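Local coordinates for 2,3-dimethylmalate lyase (Aspergillus niger, PDB 3FA3), which belongs to the phosphoenolpyruvate phosphomutase family, whose members are built on a beta/alpha (TIM) barrel, and is modelled here with a manganese(II) ion, at residues I114-Q119 with R160-Q165; K129-T134 with Q165-E170. All coordinates share one frame; numbering follows the deposited sequence.

Interaction 1: residues I114-Q119 with R160-Q165; sequences IEDQVQ and RTDSLQ. With OAF (2,2-difluoro-3,3-dihydroxybutanedioic acid), chain V.
D116 reaches across to the end of strand 156-161 and the turn after it, accepting there with both carboxylate oxygens. D116 OD1 accepts from D162 N at 2.7 Å on its syn lone pair, the bond nearly straight at 167°, while OD2 accepts T161 OG1 from above the carboxylate plane and is also salt-bridged to R175. A folded first torsion (chi1 53°), with CG between the backbone N and C, brings this short acid to both donors.

Beside it, R160 is gripped side-on by D162: NH1 meets OD1 at 2.9 Å, in the guanidinium plane, and NE meets OD2 at 3.1 Å. The group so held turns R160 NH1 to OAF O5 and NH2 to OAF O3, each bond 2.7 Å long. E115 lies alongside, OE1 over the guanidinium face and 3.7 Å from R160 NE, a long pairing of charges alone; its OE2 is bridged to K121. Q117 OE1 accepts from R122 N, and its NE2 lies 3.1 Å from D162 OD1.

R160 N donates to I114 O at 3.0 Å, joining neighbouring parallel strands 111-114 and 156-161 of the barrel. On the outer side T161 packs on helix 169-181 and D116 on helix 134-150, while R160 leans on F188 of strand 186-189.

Interaction 2: residues K129-T134 with Q165-E170; sequences KILVDT and QTHGYE
K129, L131 and the helical residues Q165, T166 and H167 meet in a surface contact between a loop and a short helix of the barrel. The loop, 129-134, leads into helix 134-150, with D133 as its N-cap; the facing piece, 165-170, closes helix 163-167 and opens helix 169-181. Their backbones stay apart, with the CA atoms of K129 and T166 7.1 Å from each other, so side chains do most of the joining.

At one end K129 and Q165 cross, both with extended chains. The methylene carbons of the lysine lie against the glutamine's amide end, K129 CD standing 3.5 Å from Q165 CD. A long aliphatic stem suits this place, for it covers the glutamine while carrying its charge inward to G124 O, to which NZ is hydrogen-bonded, with D162 as a distant and weak second partner. Next to it, the methyl of T166 sits against the lysine's backbone, CG2 being 3.3 Å from K129 O.

L131 fills the other end. Its CG stands beside the backbone N (chi1 -55°), and the branch L131 CD1 comes to rest against two neighbouring helix residues, 3.5 Å from T166 OG1 and equally far from H167 ND1. The leucine and histidine run antiparallel alongside each other, and CD1 meets the imidazole obliquely. H167 also rests on R175 of helix 169-181.

Chemically, then, carbon surfaces from lysine, leucine and threonine are set against polar groups that remain largely at the surface. The meeting rests mostly on fit and van der Waals contact, and the ammonium of K129 has its hydrogen-bond partner outside the facing helix, at G124 O.

Overall arrangement
Interactions 1 and 2 are two layers of one region, their centres about 7 Å apart. Residues 114-119 and 129-134 are linked antiparallel by probable hydrogen bonds from V132 N to D116 O (2.7 Å) and from V118 N to I130 O (3.1 Å). Across the other side, 160-165 runs straight into 165-170 through the shared Q165, and L131 CD1 packs on S163 CB. Interaction 1 is the inner layer: the side chain of R160 binds OAF and comes within about 4 Å of the manganese ion. Interaction 2 lies further out, where the side chain of K129 is about 7 Å from OAF and about 10 Å from the metal.

Interaction 1: residues I114-Q119 with R160-Q165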
loop_
_atom_site.group_PDB
_atom_site.type_symbol
_atom_site.label_atom_id
_atom_site.label_comp_id
_atom_site.label_asym_id
_atom_site.label_seq_id
_atom_site.Cartn_x
_atom_site.Cartn_y
_atom_site.Cartn_z
ATOM N N ILE B 114 -2.819 -10.907 -20.199
ATOM C CA ILE B 114 -1.427 -10.496 -20.316
ATOM C C ILE B 114 -1.101 -10.149 -21.773
ATOM O O ILE B 114 -1.275 -10.964 -22.668
ATOM C CB ILE B 114 -0.488 -11.650 -19.805
ATOM C CG1 ILE B 114 -0.699 -11.901 -18.310
ATOM C CG2 ILE B 114 1.015 -11.362 -20.060
ATOM C CD1 ILE B 114 0.583 -11.612 -17.493
ATOM N N GLU B 115 -0.588 -8.956 -22.019
ATOM C CA GLU B 115 -0.363 -8.495 -23.411
ATOM C C GLU B 115 1.142 -8.614 -23.839
ATOM O O GLU B 115 1.981 -8.935 -22.987
ATOM C CB GLU B 115 -0.965 -7.075 -23.609
ATOM C CG GLU B 115 -0.232 -5.918 -22.835
ATOM C CD GLU B 115 -1.172 -4.829 -22.323
ATOM O OE1 GLU B 115 -2.312 -5.128 -21.883
ATOM O OE2 GLU B 115 -0.756 -3.668 -22.336
ATOM N N ASP B 116 1.469 -8.350 -25.120
ATOM C CA ASP B 116 2.855 -8.461 -25.648
ATOM C C ASP B 116 3.596 -7.129 -25.786
ATOM O O ASP B 116 4.586 -6.971 -26.503
ATOM C CB ASP B 116 2.882 -9.224 -26.978
ATOM C CG ASP B 116 1.917 -8.662 -28.005
ATOM O OD1 ASP B 116 1.046 -7.832 -27.676
ATOM O OD2 ASP B 116 2.041 -9.061 -29.168
ATOM N N GLN B 117 3.106 -6.161 -25.059
ATOM C CA GLN B 117 3.760 -4.860 -25.038
ATOM C C GLN B 117 5.050 -4.790 -24.178
ATOM O O GLN B 117 5.320 -5.616 -23.293
ATOM C CB GLN B 117 2.752 -3.785 -24.611
ATOM C CG GLN B 117 1.848 -3.285 -25.720
ATOM C CD GLN B 117 1.037 -2.057 -25.307
ATOM O OE1 GLN B 117 1.592 -1.010 -24.937
ATOM N NE2 GLN B 117 -0.296 -2.184 -25.360
ATOM N N VAL B 118 5.861 -3.793 -24.474
ATOM C CA VAL B 118 6.869 -3.331 -23.522
ATOM C C VAL B 118 6.203 -2.997 -22.181
ATOM O O VAL B 118 5.008 -2.727 -22.135
ATOM C CB VAL B 118 7.548 -2.141 -24.136
ATOM C CG1 VAL B 118 7.420 -0.907 -23.263
ATOM C CG2 VAL B 118 8.941 -2.512 -24.567
ATOM N N GLN B 119 6.958 -3.062 -21.092
ATOM C CA GLN B 119 6.338 -2.947 -19.783
ATOM C C GLN B 119 5.759 -1.501 -19.530
ATOM O O GLN B 119 4.808 -1.322 -18.738
ATOM C CB GLN B 119 7.264 -3.429 -18.673
ATOM C CG GLN B 119 6.936 -2.739 -17.296
ATOM C CD GLN B 119 7.393 -3.536 -16.043
ATOM O OE1 GLN B 119 8.520 -4.121 -15.956
ATOM N NE2 GLN B 119 6.506 -3.546 -15.051
ATOM N N ARG B 160 -3.256 -11.843 -24.720
ATOM C CA ARG B 160 -3.611 -10.690 -25.515
ATOM C C ARG B 160 -2.432 -10.278 -26.383
ATOM O O ARG B 160 -1.279 -10.271 -25.913
ATOM C CB ARG B 160 -4.140 -9.523 -24.626
ATOM C CG ARG B 160 -4.243 -8.116 -25.329
ATOM C CD ARG B 160 -4.823 -7.003 -24.437
ATOM N NE ARG B 160 -4.394 -5.668 -24.886
ATOM C CZ ARG B 160 -4.812 -4.495 -24.410
ATOM N NH1 ARG B 160 -4.379 -3.363 -24.942
ATOM N NH2 ARG B 160 -5.670 -4.454 -23.420
ATOM N N THR B 161 -2.723 -9.943 -27.640
ATOM C CA THR B 161 -1.730 -9.254 -28.442
ATOM C C THR B 161 -2.198 -7.856 -28.849
ATOM O O THR B 161 -3.393 -7.649 -29.133
ATOM C CB THR B 161 -1.307 -10.068 -29.708
ATOM O OG1 THR B 161 -0.149 -9.469 -30.338
ATOM C CG2 THR B 161 -2.450 -10.145 -30.703
ATOM N N ASP B 162 -1.230 -6.928 -28.891
ATOM C CA ASP B 162 -1.397 -5.575 -29.408
ATOM C C ASP B 162 -0.727 -5.449 -30.784
ATOM O O ASP B 162 -0.473 -4.338 -31.306
ATOM C CB ASP B 162 -0.817 -4.560 -28.408
ATOM C CG ASP B 162 -1.733 -4.341 -27.164
ATOM O OD1 ASP B 162 -2.538 -3.398 -27.183
ATOM O OD2 ASP B 162 -1.670 -5.106 -26.171
ATOM N N SER B 163 -0.455 -6.587 -31.391
ATOM C CA SER B 163 0.499 -6.609 -32.481
ATOM C C SER B 163 -0.136 -6.328 -33.811
ATOM O O SER B 163 0.565 -6.289 -34.819
ATOM C CB SER B 163 1.203 -7.954 -32.559
ATOM O OG SER B 163 0.243 -8.981 -32.718
ATOM N N LEU B 164 -1.458 -6.139 -33.800
ATOM C CA LEU B 164 -2.242 -5.931 -35.013
ATOM C C LEU B 164 -1.897 -4.596 -35.626
ATOM O O LEU B 164 -1.527 -4.571 -36.798
ATOM C CB LEU B 164 -3.752 -6.027 -34.736
ATOM C CG LEU B 164 -4.663 -5.370 -35.771
ATOM C CD1 LEU B 164 -4.458 -6.089 -37.075
ATOM C CD2 LEU B 164 -6.140 -5.314 -35.376
ATOM N N GLN B 165 -2.011 -3.502 -34.844
ATOM C CA GLN B 165 -1.640 -2.148 -35.323
ATOM C C GLN B 165 -0.225 -2.119 -35.894
ATOM O O GLN B 165 0.016 -1.454 -36.874
ATOM C CB GLN B 165 -1.801 -1.055 -34.224
ATOM C CG GLN B 165 -0.560 -0.066 -34.056
ATOM C CD GLN B 165 -0.764 0.970 -32.943
ATOM O OE1 GLN B 165 -1.912 1.286 -32.600
ATOM N NE2 GLN B 165 0.350 1.496 -32.354
HETATM O O2 OAF V . -9.474 -1.322 -19.964
HETATM C C1 OAF V . -8.267 -1.453 -20.299
HETATM O O1 OAF V . -7.259 -1.128 -19.613
HETATM C C2 OAF V . -8.018 -2.044 -21.702
HETATM O O4 OAF V . -9.048 -2.912 -22.085
HETATM O O3 OAF V . -6.818 -2.779 -21.704
HETATM C C3 OAF V . -8.052 -0.931 -22.738
HETATM F F1 OAF V . -7.364 0.147 -22.306
HETATM F F2 OAF V . -9.398 -0.678 -22.972
HETATM C C4 OAF V . -7.285 -1.341 -23.993
HETATM O O5 OAF V . -6.057 -1.493 -23.924
HETATM O O6 OAF V . -7.980 -1.472 -25.010
#

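Interaction 2: residues K129-T134 with Q165-E170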
loop_
_atom_site.group_PDB
_atom_site.type_symbol
_atom_site.label_atom_id
_atom_site.label_comp_id
_atom_site.label_asym_id
_atom_site.label_seq_id
_atom_site.Cartn_x
_atom_site.Cartn_y
_atom_site.Cartn_z
ATOM N N LYS B 129 2.326 2.068 -30.217
ATOM C CA LYS B 129 2.523 0.895 -29.385
ATOM C C LYS B 129 3.804 0.266 -29.774
ATOM O O LYS B 129 4.074 0.113 -30.954
ATOM C CB LYS B 129 1.453 -0.115 -29.621
ATOM C CG LYS B 129 0.134 0.154 -29.072
ATOM C CD LYS B 129 -0.771 -0.742 -29.865
ATOM C CE LYS B 129 -2.176 -0.499 -29.506
ATOM N NZ LYS B 129 -3.015 -1.651 -29.958
ATOM N N ILE B 130 4.597 -0.081 -28.764
ATOM C CA ILE B 130 5.903 -0.710 -28.973
ATOM C C ILE B 130 5.852 -2.069 -28.321
ATOM O O ILE B 130 5.506 -2.201 -27.160
ATOM C CB ILE B 130 7.109 0.234 -28.525
ATOM C CG1 ILE B 130 7.545 1.160 -29.696
ATOM C CG2 ILE B 130 8.268 -0.538 -27.935
ATOM C CD1 ILE B 130 8.090 0.467 -31.132
ATOM N N LEU B 131 6.127 -3.101 -29.095
ATOM C CA LEU B 131 5.858 -4.451 -28.603
ATOM C C LEU B 131 7.113 -5.090 -28.122
ATOM O O LEU B 131 8.197 -4.502 -28.213
ATOM C CB LEU B 131 5.242 -5.351 -29.682
ATOM C CG LEU B 131 3.972 -4.875 -30.385
ATOM C CD1 LEU B 131 3.485 -6.010 -31.183
ATOM C CD2 LEU B 131 2.906 -4.377 -29.372
ATOM N N VAL B 132 6.955 -6.300 -27.590
ATOM C CA VAL B 132 8.103 -7.123 -27.248
ATOM C C VAL B 132 8.020 -8.167 -28.292
ATOM O O VAL B 132 7.106 -8.115 -29.117
ATOM C CB VAL B 132 7.977 -7.696 -25.832
ATOM C CG1 VAL B 132 7.224 -9.051 -25.811
ATOM C CG2 VAL B 132 9.334 -7.804 -25.244
ATOM N N ASP B 133 8.968 -9.096 -28.286
ATOM C CA ASP B 133 8.977 -10.184 -29.281
ATOM C C ASP B 133 8.269 -11.449 -28.799
ATOM O O ASP B 133 8.071 -11.671 -27.575
ATOM C CB ASP B 133 10.398 -10.449 -29.832
ATOM C CG ASP B 133 11.228 -11.397 -28.961
ATOM O OD1 ASP B 133 12.146 -10.919 -28.248
ATOM O OD2 ASP B 133 10.996 -12.642 -29.017
ATOM N N THR B 134 7.925 -12.295 -29.776
ATOM C CA THR B 134 7.148 -13.531 -29.545
ATOM C C THR B 134 7.703 -14.404 -28.463
ATOM O O THR B 134 6.955 -14.675 -27.552
ATOM C CB THR B 134 6.976 -14.346 -30.789
ATOM O OG1 THR B 134 6.645 -13.458 -31.836
ATOM C CG2 THR B 134 5.836 -15.336 -30.619
ATOM N N GLN B 165 -2.011 -3.502 -34.844
ATOM C CA GLN B 165 -1.640 -2.148 -35.323
ATOM C C GLN B 165 -0.225 -2.119 -35.894
ATOM O O GLN B 165 0.016 -1.454 -36.874
ATOM C CB GLN B 165 -1.801 -1.055 -34.224
ATOM C CG GLN B 165 -0.560 -0.066 -34.056
ATOM C CD GLN B 165 -0.764 0.970 -32.943
ATOM O OE1 GLN B 165 -1.912 1.286 -32.600
ATOM N NE2 GLN B 165 0.350 1.496 -32.354
ATOM N N THR B 166 0.684 -2.866 -35.273
ATOM C CA THR B 166 2.130 -2.742 -35.507
ATOM C C THR B 166 2.742 -3.674 -36.547
ATOM O O THR B 166 3.535 -3.210 -37.378
ATOM C CB THR B 166 2.884 -2.881 -34.191
ATOM O OG1 THR B 166 2.029 -3.516 -33.204
ATOM C CG2 THR B 166 3.266 -1.478 -33.712
ATOM N N HIS B 167 2.340 -4.957 -36.505
ATOM C CA HIS B 167 2.923 -6.063 -37.273
ATOM C C HIS B 167 1.902 -6.768 -38.196
ATOM O O HIS B 167 2.247 -7.770 -38.835
ATOM C CB HIS B 167 3.422 -7.178 -36.334
ATOM C CG HIS B 167 4.699 -6.894 -35.592
ATOM N ND1 HIS B 167 4.738 -6.171 -34.410
ATOM C CD2 HIS B 167 5.959 -7.355 -35.790
ATOM C CE1 HIS B 167 5.977 -6.143 -33.952
ATOM N NE2 HIS B 167 6.738 -6.851 -34.772
ATOM N N GLY B 168 0.649 -6.309 -38.218
ATOM C CA GLY B 168 -0.375 -6.818 -39.156
ATOM C C GLY B 168 -1.246 -7.872 -38.492
ATOM O O GLY B 168 -0.940 -8.276 -37.354
ATOM N N TYR B 169 -2.314 -8.305 -39.206
ATOM C CA TYR B 169 -3.242 -9.411 -38.815
ATOM C C TYR B 169 -2.618 -10.809 -38.651
ATOM O O TYR B 169 -2.942 -11.514 -37.687
ATOM C CB TYR B 169 -4.442 -9.535 -39.807
ATOM C CG TYR B 169 -5.447 -10.633 -39.423
ATOM C CD1 TYR B 169 -6.337 -10.466 -38.348
ATOM C CD2 TYR B 169 -5.493 -11.842 -40.122
ATOM C CE1 TYR B 169 -7.236 -11.471 -37.983
ATOM C CE2 TYR B 169 -6.410 -12.872 -39.784
ATOM C CZ TYR B 169 -7.276 -12.692 -38.715
ATOM O OH TYR B 169 -8.186 -13.703 -38.379
ATOM N N GLU B 170 -1.771 -11.209 -39.606
ATOM C CA GLU B 170 -1.306 -12.579 -39.675
ATOM C C GLU B 170 -0.290 -12.783 -38.562
ATOM O O GLU B 170 -0.354 -13.761 -37.820
ATOM C CB GLU B 170 -0.745 -12.902 -41.054
ATOM C CG GLU B 170 -1.788 -12.855 -42.274
ATOM C CD GLU B 170 -2.675 -14.185 -42.471
ATOM O OE1 GLU B 170 -2.113 -15.321 -42.303
ATOM O OE2 GLU B 170 -3.926 -14.096 -42.799
#